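PDB 1ZZG: glucose-6-phosphate isomerase from Thermus thermophilus, which catalyses the reversible isomerisation of glucose 6-phosphate to fructose 6-phosphate, a step of glycolysis and gluconeogenesis. Local coordinates for the interface of chains A and B. Residues are numbered along the deposited sequence; one frame, centred on the assembly and turned at random. Chains: chain A/B, glucose-6-phosphate isomerase.

The interface of chains A and B. Residues chain A 251-253, 316-318, 369; chain B 102, 104-105.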
loop_
_atom_site.group_PDB
_atom_site.type_symbol
_atom_site.label_atom_id
_atom_site.label_comp_id
_atom_site.label_asym_id
_atom_site.label_seq_id
_atom_site.Cartn_x
_atom_site.Cartn_y
_atom_site.Cartn_z
ATOM N N SER A 251 11.558 0.600 -6.231
ATOM C CA SER A 251 11.630 -0.809 -6.586
ATOM C C SER A 251 10.237 -1.405 -6.486
ATOM O O SER A 251 9.440 -0.993 -5.645
ATOM C CB SER A 251 12.568 -1.554 -5.630
ATOM O OG SER A 251 12.545 -2.952 -5.876
ATOM N N GLU A 252 9.934 -2.360 -7.361
ATOM C CA GLU A 252 8.637 -3.021 -7.316
ATOM C C GLU A 252 8.803 -4.295 -6.482
ATOM O O GLU A 252 7.887 -4.708 -5.769
ATOM C CB GLU A 252 8.151 -3.355 -8.733
ATOM C CG GLU A 252 6.813 -4.097 -8.796
ATOM C CD GLU A 252 5.620 -3.285 -8.281
ATOM O OE1 GLU A 252 5.740 -2.056 -8.074
ATOM O OE2 GLU A 252 4.541 -3.892 -8.092
ATOM N N ARG A 253 9.976 -4.914 -6.566
ATOM C CA ARG A 253 10.245 -6.124 -5.787
ATOM C C ARG A 253 10.092 -5.807 -4.294
ATOM O O ARG A 253 9.667 -6.659 -3.507
ATOM C CB ARG A 253 11.663 -6.632 -6.066
ATOM C CG ARG A 253 11.886 -7.108 -7.498
ATOM C CD ARG A 253 13.348 -7.441 -7.709
ATOM N NE ARG A 253 13.784 -8.475 -6.778
ATOM C CZ ARG A 253 15.047 -8.690 -6.436
ATOM N NH1 ARG A 253 16.008 -7.933 -6.949
ATOM N NH2 ARG A 253 15.350 -9.668 -5.587
ATOM N N PRO A 316 20.832 -3.508 -11.134
ATOM C CA PRO A 316 19.788 -4.517 -11.299
ATOM C C PRO A 316 20.462 -5.870 -11.146
ATOM O O PRO A 316 21.688 -5.961 -11.246
ATOM C CB PRO A 316 19.327 -4.290 -12.729
ATOM C CG PRO A 316 20.629 -3.998 -13.426
ATOM C CD PRO A 316 21.319 -3.042 -12.450
ATOM N N LEU A 317 19.682 -6.912 -10.890
ATOM C CA LEU A 317 20.248 -8.247 -10.789
ATOM C C LEU A 317 20.295 -8.791 -12.216
ATOM O O LEU A 317 21.208 -9.523 -12.589
ATOM C CB LEU A 317 19.383 -9.142 -9.897
ATOM C CG LEU A 317 19.257 -8.676 -8.443
ATOM C CD1 LEU A 317 18.507 -9.730 -7.639
ATOM C CD2 LEU A 317 20.651 -8.442 -7.847
ATOM N N GLU A 318 19.293 -8.414 -13.005
ATOM C CA GLU A 318 19.192 -8.805 -14.406
ATOM C C GLU A 318 18.388 -7.702 -15.082
ATOM O O GLU A 318 17.211 -7.497 -14.777
ATOM C CB GLU A 318 18.492 -10.158 -14.563
ATOM C CG GLU A 318 18.298 -10.555 -16.021
ATOM C CD GLU A 318 17.873 -12.000 -16.207
ATOM O OE1 GLU A 318 17.046 -12.502 -15.413
ATOM O OE2 GLU A 318 18.356 -12.633 -17.169
ATOM N N VAL A 369 18.933 -4.806 -5.097
ATOM C CA VAL A 369 17.903 -5.389 -4.246
ATOM C C VAL A 369 18.236 -6.864 -4.056
ATOM O O VAL A 369 17.918 -7.702 -4.903
ATOM C CB VAL A 369 16.491 -5.255 -4.863
ATOM C CG1 VAL A 369 15.456 -5.887 -3.928
ATOM C CG2 VAL A 369 16.164 -3.782 -5.091
ATOM N N GLU B 102 11.058 -1.663 -13.135
ATOM C CA GLU B 102 12.126 -2.495 -12.593
ATOM C C GLU B 102 12.111 -3.725 -13.490
ATOM O O GLU B 102 11.077 -4.371 -13.647
ATOM C CB GLU B 102 11.843 -2.861 -11.132
ATOM C CG GLU B 102 12.966 -3.645 -10.453
ATOM C CD GLU B 102 12.728 -3.830 -8.960
ATOM O OE1 GLU B 102 11.578 -4.113 -8.575
ATOM O OE2 GLU B 102 13.691 -3.703 -8.171
ATOM N N GLU B 104 13.510 -7.043 -13.370
ATOM C CA GLU B 104 13.247 -8.404 -12.902
ATOM C C GLU B 104 11.792 -8.865 -12.878
ATOM O O GLU B 104 11.477 -9.930 -13.410
ATOM C CB GLU B 104 13.878 -8.633 -11.525
ATOM C CG GLU B 104 15.398 -8.528 -11.511
ATOM C CD GLU B 104 15.892 -7.093 -11.442
ATOM O OE1 GLU B 104 15.063 -6.192 -11.210
ATOM O OE2 GLU B 104 17.111 -6.869 -11.603
ATOM N N PRO B 105 10.884 -8.087 -12.258
ATOM C CA PRO B 105 9.482 -8.525 -12.231
ATOM C C PRO B 105 8.901 -8.641 -13.639
ATOM O O PRO B 105 8.016 -9.454 -13.896
ATOM C CB PRO B 105 8.785 -7.434 -11.417
ATOM C CG PRO B 105 9.884 -6.900 -10.540
ATOM C CD PRO B 105 11.054 -6.839 -11.495
HETATM O O HOH W 1 15.926 -5.342 -8.779
#
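The guanidinium of A:Arg253 carries the methyl CG1 of A:Val369 over one face, towards the rim, and has water 1 in plane at its edge; valine suits the spot by offering a branched apolar tip. NH1 also donates to the carbonyl O of A:Val369, tilted out of the guanidinium plane, and this bond and the water probably help to hold its rotation. The guanidinium is turned obliquely to the carboxylate of B:Glu102, which takes its donors from several directions. The backbone N of A:Arg253 enters on the syn lone pair of OE1 of B:Glu102 (2.7 Å), while N of A:Glu252 comes to the same oxygen from 53° above the plane. The hydroxyl OG of A:Ser251, a small donor anti to its own backbone N, reaches OE2 of B:Glu102 from a shallower height (2.7 Å). Glutamate suits this place because its chain, anti at chi1 (-176°) and extended beyond CG, presents two acceptors across the interface. B:Glu104, near the start of helix 103-112, instead bends at chi2 (81°), so that one oxygen serves a backbone pair and the other the water: OE2 of B:Glu104 receives N of A:Leu317 (2.7 Å) and N of A:Glu318 (3.0 Å), both on the anti lone pair. The side chains of A:Arg253 and rigid, compact B:Pro105 cross at about a right angle, CG to CG 3.6 Å. This patch and its symmetry twin help join the deposited dimer. The positive arginine probably eases the proximity of the two glutamates, although its charged nitrogens touch neither carboxylate. Water 1 links its NH1 to both, lying 2.8 Å from OE2 of B:Glu102 and 2.7 Å from OE1 of B:Glu104.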